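Local coordinates for catabolite control protein A (PDB 2O20) that probably acts as a global transcriptional regulator of carbon catabolite repression and activation, binding cis-regulatory DNA, at residues I271-N276 with L287-Q292. The protein carries 1 engineered substitution. Sequence-based numbering, arbitrary orientation.
Sequences IISGAN and LTSVNQ
Ser273 and Ser289 pair in a single parallel bridge: Ser273 N donates to Thr288 O at 2.9 Å, and Ser273 O accepts from Val290 N at 3.0 Å. Past the bridge, Gln292 takes over. Its backbone N reaches Ala275 O at 3.0 Å, and its side chain turns back over the same loop. Gln292 CB lies 4.0 Å from Ala275 O. Gln292 CG, anti to the carbonyl carbon (chi1 -61°), passes Gly274 O at 3.8 Å, and the chain beyond it is extended. Gln292 CD then comes up against Ala275 CB at 3.8 Å, bringing Gln292 NE2 to Gly274 O at 3.0 Å. That bond is nearly straight (163°) and lies close to the glutamine amide plane, yet the donor sits above the carbonyl plane of Gly274. With an alanine in place of Gln292, Gly274 O would probably lose this donor and a gap would open beside the Ala275 methyl. Farther along, Asn276 ND2 donates to Asn291 OD1 at 2.9 Å, the two amides turned 68° apart; Asn276 OD1 is held by Thr280 and Arg328, and Asn291 ND2 by Glu324. Strand 289-291, paired antiparallel with 324-326, lies alongside the C-terminal end of edge strand 270-272. Here the chain heads into helix 294-309 and Gln292 touches Ile162, consistent with the hinge between the two subdomains of the periplasmic-binding-protein-like core of LacI-family regulators.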
loop_
_atom_site.group_PDB
_atom_site.type_symbol
_atom_site.label_atom_id
_atom_site.label_comp_id
_atom_site.label_asym_id
_atom_site.label_seq_id
_atom_site.Cartn_x
_atom_site.Cartn_y
_atom_site.Cartn_z
ATOM N N ILE D 271 17.478 -13.063 4.301
ATOM C CA ILE D 271 16.614 -12.632 3.201
ATOM C C ILE D 271 17.016 -11.210 2.724
ATOM O O ILE D 271 17.226 -10.304 3.524
ATOM C CB ILE D 271 15.112 -12.611 3.604
ATOM C CG1 ILE D 271 14.653 -13.991 4.075
ATOM C CG2 ILE D 271 14.232 -12.149 2.419
ATOM C CD1 ILE D 271 13.251 -14.017 4.682
ATOM N N ILE D 272 17.082 -11.044 1.407
ATOM C CA ILE D 272 17.265 -9.723 0.795
ATOM C C ILE D 272 16.118 -9.531 -0.202
ATOM O O ILE D 272 15.902 -10.365 -1.069
ATOM C CB ILE D 272 18.654 -9.590 0.083
ATOM C CG1 ILE D 272 19.791 -9.874 1.066
ATOM C CG2 ILE D 272 18.782 -8.147 -0.536
ATOM C CD1 ILE D 272 21.201 -9.840 0.458
ATOM N N SER D 273 15.356 -8.463 -0.028
ATOM C CA SER D 273 14.261 -8.094 -0.914
ATOM C C SER D 273 14.696 -7.200 -2.102
ATOM O O SER D 273 15.842 -6.781 -2.217
ATOM C CB SER D 273 13.156 -7.400 -0.085
ATOM O OG SER D 273 11.940 -7.309 -0.822
ATOM N N GLY D 274 13.745 -6.936 -2.985
ATOM C CA GLY D 274 14.021 -6.379 -4.281
ATOM C C GLY D 274 13.857 -4.885 -4.539
ATOM O O GLY D 274 14.453 -4.398 -5.509
ATOM N N ALA D 275 13.074 -4.153 -3.742
ATOM C CA ALA D 275 12.815 -2.709 -4.031
ATOM C C ALA D 275 12.707 -1.698 -2.876
ATOM O O ALA D 275 12.830 -0.470 -3.100
ATOM C CB ALA D 275 11.555 -2.569 -4.946
ATOM N N ASN D 276 12.492 -2.176 -1.656
ATOM C CA ASN D 276 12.276 -1.315 -0.499
ATOM C C ASN D 276 11.060 -0.394 -0.667
ATOM O O ASN D 276 11.127 0.800 -0.348
ATOM C CB ASN D 276 13.516 -0.453 -0.238
ATOM C CG ASN D 276 13.569 0.067 1.156
ATOM O OD1 ASN D 276 13.198 -0.635 2.092
ATOM N ND2 ASN D 276 14.009 1.308 1.312
ATOM N N LEU D 287 13.750 -5.617 7.322
ATOM C CA LEU D 287 14.022 -6.341 6.092
ATOM C C LEU D 287 15.118 -5.697 5.225
ATOM O O LEU D 287 14.948 -4.597 4.678
ATOM C CB LEU D 287 12.717 -6.469 5.282
ATOM C CG LEU D 287 12.442 -7.775 4.526
ATOM C CD1 LEU D 287 11.173 -7.634 3.670
ATOM C CD2 LEU D 287 13.604 -8.249 3.666
ATOM N N THR D 288 16.233 -6.393 5.065
ATOM C CA THR D 288 17.278 -5.964 4.130
ATOM C C THR D 288 16.756 -5.948 2.680
ATOM O O THR D 288 16.066 -6.864 2.247
ATOM C CB THR D 288 18.536 -6.881 4.249
ATOM O OG1 THR D 288 19.101 -6.739 5.549
ATOM C CG2 THR D 288 19.612 -6.526 3.226
ATOM N N SER D 289 17.087 -4.905 1.926
ATOM C CA SER D 289 16.525 -4.768 0.568
ATOM C C SER D 289 17.418 -3.934 -0.361
ATOM O O SER D 289 18.036 -2.971 0.068
ATOM C CB SER D 289 15.123 -4.110 0.639
ATOM O OG SER D 289 14.379 -4.301 -0.538
ATOM N N VAL D 290 17.433 -4.299 -1.640
ATOM C CA VAL D 290 17.749 -3.347 -2.701
ATOM C C VAL D 290 16.740 -2.184 -2.604
ATOM O O VAL D 290 15.513 -2.404 -2.525
ATOM C CB VAL D 290 17.657 -4.021 -4.108
ATOM C CG1 VAL D 290 17.712 -3.000 -5.254
ATOM C CG2 VAL D 290 18.730 -5.098 -4.253
ATOM N N ASN D 291 17.255 -0.952 -2.561
ATOM C CA ASN D 291 16.429 0.254 -2.636
ATOM C C ASN D 291 16.344 0.753 -4.092
ATOM O O ASN D 291 17.357 1.203 -4.665
ATOM C CB ASN D 291 16.996 1.356 -1.732
ATOM C CG ASN D 291 16.068 2.574 -1.623
ATOM O OD1 ASN D 291 14.956 2.486 -1.109
ATOM N ND2 ASN D 291 16.534 3.714 -2.102
ATOM N N GLN D 292 15.155 0.658 -4.683
ATOM C CA GLN D 292 14.890 1.264 -5.985
ATOM C C GLN D 292 14.299 2.645 -5.745
ATOM O O GLN D 292 13.506 2.834 -4.802
ATOM C CB GLN D 292 13.921 0.425 -6.808
ATOM C CG GLN D 292 14.427 -0.992 -7.133
ATOM C CD GLN D 292 13.483 -1.710 -8.105
ATOM O OE1 GLN D 292 12.871 -1.076 -8.945
ATOM N NE2 GLN D 292 13.352 -3.021 -7.969
HETATM O O HOH W 1 11.985 2.519 -2.487
#